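Local coordinates for protein UTP--glucose-1-phosphate uridylyltransferase (PDB 6IKX) that catalyses the transfer of a uridylyl group from UTP to alpha-D-glucose 1-phosphate, giving UDP-alpha-D-glucose and diphosphate, at residues 111-116 against 123-128; 235-240 against 244-249. The protein carries 1 engineered substitution. One frame throughout, in Å; residues are numbered along the deposited sequence.

Contact 1: residues 111-116 against 123-128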
loop_
_atom_site.group_PDB
_atom_site.type_symbol
_atom_site.label_atom_id
_atom_site.label_comp_id
_atom_site.label_asym_id
_atom_site.label_seq_id
_atom_site.Cartn_x
_atom_site.Cartn_y
_atom_site.Cartn_z
ATOM N N HIS A 111 15.186 -20.125 -6.673
ATOM C CA HIS A 111 13.720 -20.065 -6.928
ATOM C C HIS A 111 13.349 -18.653 -7.412
ATOM O O HIS A 111 12.554 -18.559 -8.384
ATOM C CB HIS A 111 12.941 -20.498 -5.689
ATOM C CG HIS A 111 11.467 -20.332 -5.850
ATOM N ND1 HIS A 111 10.775 -19.306 -5.246
ATOM C CD2 HIS A 111 10.558 -21.056 -6.543
ATOM C CE1 HIS A 111 9.498 -19.425 -5.553
ATOM N NE2 HIS A 111 9.341 -20.473 -6.367
ATOM N N ALA A 112 13.973 -17.625 -6.819
ATOM C CA ALA A 112 13.815 -16.211 -7.215
ATOM C C ALA A 112 14.222 -16.035 -8.691
ATOM O O ALA A 112 13.413 -15.512 -9.501
ATOM C CB ALA A 112 14.643 -15.360 -6.304
ATOM N N VAL A 113 15.423 -16.471 -9.048
ATOM C CA VAL A 113 15.922 -16.379 -10.445
ATOM C C VAL A 113 14.960 -17.151 -11.363
ATOM O O VAL A 113 14.591 -16.599 -12.409
ATOM C CB VAL A 113 17.375 -16.870 -10.557
ATOM C CG1 VAL A 113 17.827 -16.977 -11.999
ATOM C CG2 VAL A 113 18.312 -15.959 -9.782
ATOM N N LEU A 114 14.500 -18.339 -10.973
ATOM C CA LEU A 114 13.537 -19.136 -11.789
ATOM C C LEU A 114 12.231 -18.360 -12.039
ATOM O O LEU A 114 11.646 -18.534 -13.145
ATOM C CB LEU A 114 13.253 -20.437 -11.041
ATOM C CG LEU A 114 13.004 -21.671 -11.888
ATOM C CD1 LEU A 114 12.066 -22.612 -11.154
ATOM C CD2 LEU A 114 12.478 -21.346 -13.277
ATOM N N CYS A 115 11.762 -17.562 -11.061
ATOM C CA CYS A 115 10.534 -16.716 -11.151
ATOM C C CYS A 115 10.634 -15.738 -12.327
ATOM O O CYS A 115 9.630 -15.463 -12.936
ATOM C CB CYS A 115 10.281 -15.922 -9.875
ATOM S SG CYS A 115 9.812 -16.933 -8.443
ATOM N N ALA A 116 11.828 -15.316 -12.702
ATOM C CA ALA A 116 12.045 -14.420 -13.853
ATOM C C ALA A 116 12.203 -15.184 -15.176
ATOM O O ALA A 116 12.708 -14.587 -16.118
ATOM C CB ALA A 116 13.268 -13.573 -13.595
ATOM N N ASP A 123 17.360 -15.078 -23.577
ATOM C CA ASP A 123 18.512 -14.148 -23.358
ATOM C C ASP A 123 19.462 -14.639 -22.251
ATOM O O ASP A 123 19.041 -15.362 -21.348
ATOM C CB ASP A 123 18.077 -12.734 -22.975
ATOM C CG ASP A 123 17.643 -11.883 -24.153
ATOM O OD1 ASP A 123 17.045 -12.452 -25.074
ATOM O OD2 ASP A 123 17.931 -10.653 -24.146
ATOM N N ASP A 124 20.722 -14.237 -22.350
ATOM C CA ASP A 124 21.775 -14.407 -21.322
ATOM C C ASP A 124 21.623 -13.193 -20.400
ATOM O O ASP A 124 21.072 -12.205 -20.854
ATOM C CB ASP A 124 23.136 -14.593 -22.007
ATOM C CG ASP A 124 23.410 -16.028 -22.469
ATOM O OD1 ASP A 124 22.423 -16.818 -22.602
ATOM O OD2 ASP A 124 24.617 -16.382 -22.644
ATOM N N PHE A 125 21.936 -13.275 -19.110
ATOM C CA PHE A 125 21.438 -12.225 -18.177
ATOM C C PHE A 125 22.305 -12.104 -16.936
ATOM O O PHE A 125 23.061 -13.003 -16.611
ATOM C CB PHE A 125 19.988 -12.479 -17.805
ATOM C CG PHE A 125 19.769 -13.759 -17.053
ATOM C CD1 PHE A 125 19.768 -14.975 -17.705
ATOM C CD2 PHE A 125 19.583 -13.743 -15.690
ATOM C CE1 PHE A 125 19.557 -16.155 -17.003
ATOM C CE2 PHE A 125 19.355 -14.919 -14.989
ATOM C CZ PHE A 125 19.348 -16.127 -15.642
ATOM N N ALA A 126 22.247 -10.955 -16.293
ATOM C CA ALA A 126 23.022 -10.736 -15.061
ATOM C C ALA A 126 22.083 -10.953 -13.855
ATOM O O ALA A 126 20.868 -10.863 -14.039
ATOM C CB ALA A 126 23.675 -9.378 -15.133
ATOM N N VAL A 127 22.632 -11.301 -12.686
ATOM C CA VAL A 127 21.914 -11.318 -11.375
ATOM C C VAL A 127 22.668 -10.377 -10.443
ATOM O O VAL A 127 23.905 -10.479 -10.385
ATOM C CB VAL A 127 21.821 -12.730 -10.775
ATOM C CG1 VAL A 127 21.191 -12.707 -9.394
ATOM C CG2 VAL A 127 21.096 -13.710 -11.699
ATOM N N LEU A 128 21.968 -9.398 -9.884
ATOM C CA LEU A 128 22.517 -8.439 -8.878
ATOM C C LEU A 128 21.781 -8.753 -7.576
ATOM O O LEU A 128 20.537 -8.608 -7.579
ATOM C CB LEU A 128 22.262 -6.960 -9.233
ATOM C CG LEU A 128 22.833 -6.339 -10.521
ATOM C CD1 LEU A 128 24.046 -5.448 -10.230
ATOM C CD2 LEU A 128 23.138 -7.359 -11.600
#
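With chi1 at 171°, Val113 sends CG1 anti to its backbone N and CG2 anti to its carbonyl carbon, and this fork divides the side chain between two strand residues, Phe125 and Val127. On the strand, Phe125 places CG between its backbone N and carbonyl carbon (chi1 63°), which brings the far end of the ring to the helix. The CG1 methyl of Val113 then sits at the ring's edge, close to the ring plane, 3.9 Å from CE2 of Phe125 and 4.0 Å from CZ of the same ring. The near-equal distances place the methyl alongside the CE2–CZ bond rather than over a ring face. The other methyl, CG2 of Val113, meets CG2 of Val127 at 4.1 Å. Phe125 and Val127 alternate with Ala126, so both direct their CB atoms at the helix from one side of the strand. The backbones stay well apart, with CA of Val113 7.9 Å from CA of Val127, and the gap is bridged by apolar groups alone. All three side chains are buried. Helix 109-115 lies in the connection from strand 97-102 to strand 125-128, which passes over strands 50-55 and 4-8 in the nucleotide-binding sheet of the GT-A fold. Strand 125-128 runs parallel to strand 4-8 and antiparallel to strand 209-212, whose Tyr210 and Leu212 touch Val127. From helix 216-220, Met217 packs on both Val113 and Phe125, while Leu220 touches Val113 and Ile216 touches Phe125.

Contact 2: residues 235-240 against 244-249; sequences DAIAML and DTVEAY
Ile237 is the first residue of helix segment 235-240 to reach the strand, and it does so through its branch methyl CG2, which lies 3.9 Å from CG1 of Val246. Chi1 of -69° sets that methyl anti to the backbone N and turns the longer CG1 arm another way, so the short branch makes the contact. The two side chains meet at about a right angle. Met239 N bonds to Asp235 O at 3.1 Å, and Leu240 N to Ala236 O at 3.0 Å, which continues the helix to its end. Three residues after Ile237, Leu240 meets Asp244 just across the turn that follows. Its CG is extended from the backbone N (chi1 -179°), and the end of the side chain comes closer to the strand segment than its CB direction alone would suggest. CD1 of Leu240 lies 3.5 Å from OD1 of Asp244, and CG of Leu240 is 4.0 Å from CB of Asp244; the leucine crosses the aspartate at a slant, its CD1 against the carboxylate. Helix 233-240 thus leads through a short link into strand 246-250, the parallel partner of strand 156-162, and its end packs back on the start of that strand. Leu219 of helix 216-220 and Ala156 of strand 156-162 touch Leu240, and Ile158 of the same strand touches Val246. Chemically, Ile237 and Val246 make the purely apolar part, while Leu240 CD1 packs against a carboxylate oxygen, Asp244 OD1, whose polar need is met by a hydrogen bond to a residue flanking the segments.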
loop_
_atom_site.group_PDB
_atom_site.type_symbol
_atom_site.label_atom_id
_atom_site.label_comp_id
_atom_site.label_asym_id
_atom_site.label_seq_id
_atom_site.Cartn_x
_atom_site.Cartn_y
_atom_site.Cartn_z
ATOM N N ASP A 235 24.045 -25.125 -7.059
ATOM C CA ASP A 235 23.999 -26.490 -7.634
ATOM C C ASP A 235 23.234 -26.510 -8.971
ATOM O O ASP A 235 23.386 -27.502 -9.724
ATOM C CB ASP A 235 23.607 -27.530 -6.574
ATOM C CG ASP A 235 22.215 -27.411 -6.009
ATOM O OD1 ASP A 235 21.297 -27.127 -6.800
ATOM O OD2 ASP A 235 22.070 -27.633 -4.786
ATOM N N ALA A 236 22.514 -25.457 -9.336
ATOM C CA ALA A 236 22.165 -25.229 -10.759
ATOM C C ALA A 236 23.458 -24.924 -11.539
ATOM O O ALA A 236 23.615 -25.435 -12.641
ATOM C CB ALA A 236 21.162 -24.119 -10.891
ATOM N N ILE A 237 24.373 -24.156 -10.947
ATOM C CA ILE A 237 25.684 -23.808 -11.549
ATOM C C ILE A 237 26.561 -25.069 -11.562
ATOM O O ILE A 237 27.132 -25.399 -12.642
ATOM C CB ILE A 237 26.289 -22.628 -10.786
ATOM C CG1 ILE A 237 25.474 -21.360 -11.056
ATOM C CG2 ILE A 237 27.763 -22.445 -11.113
ATOM C CD1 ILE A 237 25.751 -20.198 -10.093
ATOM N N ALA A 238 26.608 -25.817 -10.461
ATOM C CA ALA A 238 27.217 -27.170 -10.476
ATOM C C ALA A 238 26.735 -27.929 -11.718
ATOM O O ALA A 238 27.616 -28.444 -12.421
ATOM C CB ALA A 238 26.951 -27.956 -9.212
ATOM N N MET A 239 25.418 -27.994 -11.983
ATOM C CA MET A 239 24.831 -28.790 -13.105
ATOM C C MET A 239 25.294 -28.224 -14.461
ATOM O O MET A 239 25.427 -28.998 -15.430
ATOM C CB MET A 239 23.294 -28.795 -13.083
ATOM C CG MET A 239 22.690 -29.722 -12.021
ATOM S SD MET A 239 21.026 -29.238 -11.416
ATOM C CE MET A 239 20.029 -29.847 -12.772
ATOM N N LEU A 240 25.482 -26.912 -14.546
ATOM C CA LEU A 240 25.929 -26.225 -15.773
ATOM C C LEU A 240 27.376 -26.643 -16.072
ATOM O O LEU A 240 27.760 -26.619 -17.225
ATOM C CB LEU A 240 25.774 -24.722 -15.538
ATOM C CG LEU A 240 26.150 -23.823 -16.702
ATOM C CD1 LEU A 240 25.301 -24.084 -17.929
ATOM C CD2 LEU A 240 26.076 -22.371 -16.300
ATOM N N ASP A 244 29.492 -26.884 -19.581
ATOM C CA ASP A 244 29.929 -25.484 -19.774
ATOM C C ASP A 244 31.072 -25.178 -18.815
ATOM O O ASP A 244 31.174 -25.803 -17.764
ATOM C CB ASP A 244 28.750 -24.504 -19.694
ATOM C CG ASP A 244 27.689 -24.617 -20.798
ATOM O OD1 ASP A 244 26.871 -25.543 -20.743
ATOM O OD2 ASP A 244 27.650 -23.754 -21.692
ATOM N N THR A 245 31.978 -24.323 -19.263
ATOM C CA THR A 245 32.977 -23.649 -18.417
ATOM C C THR A 245 32.202 -22.653 -17.558
ATOM O O THR A 245 31.199 -22.090 -18.038
ATOM C CB THR A 245 34.065 -22.953 -19.250
ATOM O OG1 THR A 245 34.555 -23.929 -20.172
ATOM C CG2 THR A 245 35.188 -22.377 -18.409
ATOM N N VAL A 246 32.638 -22.526 -16.315
ATOM C CA VAL A 246 32.205 -21.503 -15.341
ATOM C C VAL A 246 33.505 -20.863 -14.833
ATOM O O VAL A 246 34.439 -21.587 -14.525
ATOM C CB VAL A 246 31.370 -22.180 -14.242
ATOM C CG1 VAL A 246 30.663 -21.179 -13.341
ATOM C CG2 VAL A 246 30.373 -23.152 -14.854
ATOM N N GLU A 247 33.585 -19.546 -14.835
ATOM C CA GLU A 247 34.786 -18.817 -14.393
ATOM C C GLU A 247 34.433 -17.926 -13.204
ATOM O O GLU A 247 33.289 -17.446 -13.070
ATOM C CB GLU A 247 35.331 -17.934 -15.500
ATOM C CG GLU A 247 35.765 -18.700 -16.728
ATOM C CD GLU A 247 36.315 -17.802 -17.815
ATOM O OE1 GLU A 247 36.055 -16.576 -17.777
ATOM O OE2 GLU A 247 37.031 -18.316 -18.663
ATOM N N ALA A 248 35.423 -17.728 -12.371
ATOM C CA ALA A 248 35.399 -16.819 -11.226
ATOM C C ALA A 248 36.125 -15.553 -11.671
ATOM O O ALA A 248 37.266 -15.651 -12.148
ATOM C CB ALA A 248 36.029 -17.520 -10.053
ATOM N N TYR A 249 35.405 -14.434 -11.633
ATOM C CA TYR A 249 35.855 -13.077 -12.003
ATOM C C TYR A 249 36.129 -12.339 -10.697
ATOM O O TYR A 249 35.189 -12.179 -9.897
ATOM C CB TYR A 249 34.806 -12.320 -12.841
ATOM C CG TYR A 249 35.113 -10.846 -12.892
ATOM C CD1 TYR A 249 36.059 -10.335 -13.761
ATOM C CD2 TYR A 249 34.577 -9.992 -11.942
ATOM C CE1 TYR A 249 36.400 -8.992 -13.739
ATOM C CE2 TYR A 249 34.937 -8.662 -11.879
ATOM C CZ TYR A 249 35.841 -8.155 -12.786
ATOM O OH TYR A 249 36.148 -6.834 -12.712
#

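Contacts 1 and 2 follow one another along the chain and do not touch: their centres are 15 Å apart and their nearest atoms about 8 Å. Both pack a helix onto the same mixed sheet, and helix 216-220 touches side chains of both. Contact 1 adjoins a UTP-binding residue, whereas contact 2 lies further back from the substrate site, which carries no ligand in this chain. In contact 1 the side chain of Val127 is about 4 Å from that of Pro8, the UTP-binding residue. In contact 2 the side chain of Ile237 is about 8 Å from that of Val206, which binds UDP-alpha-D-glucose.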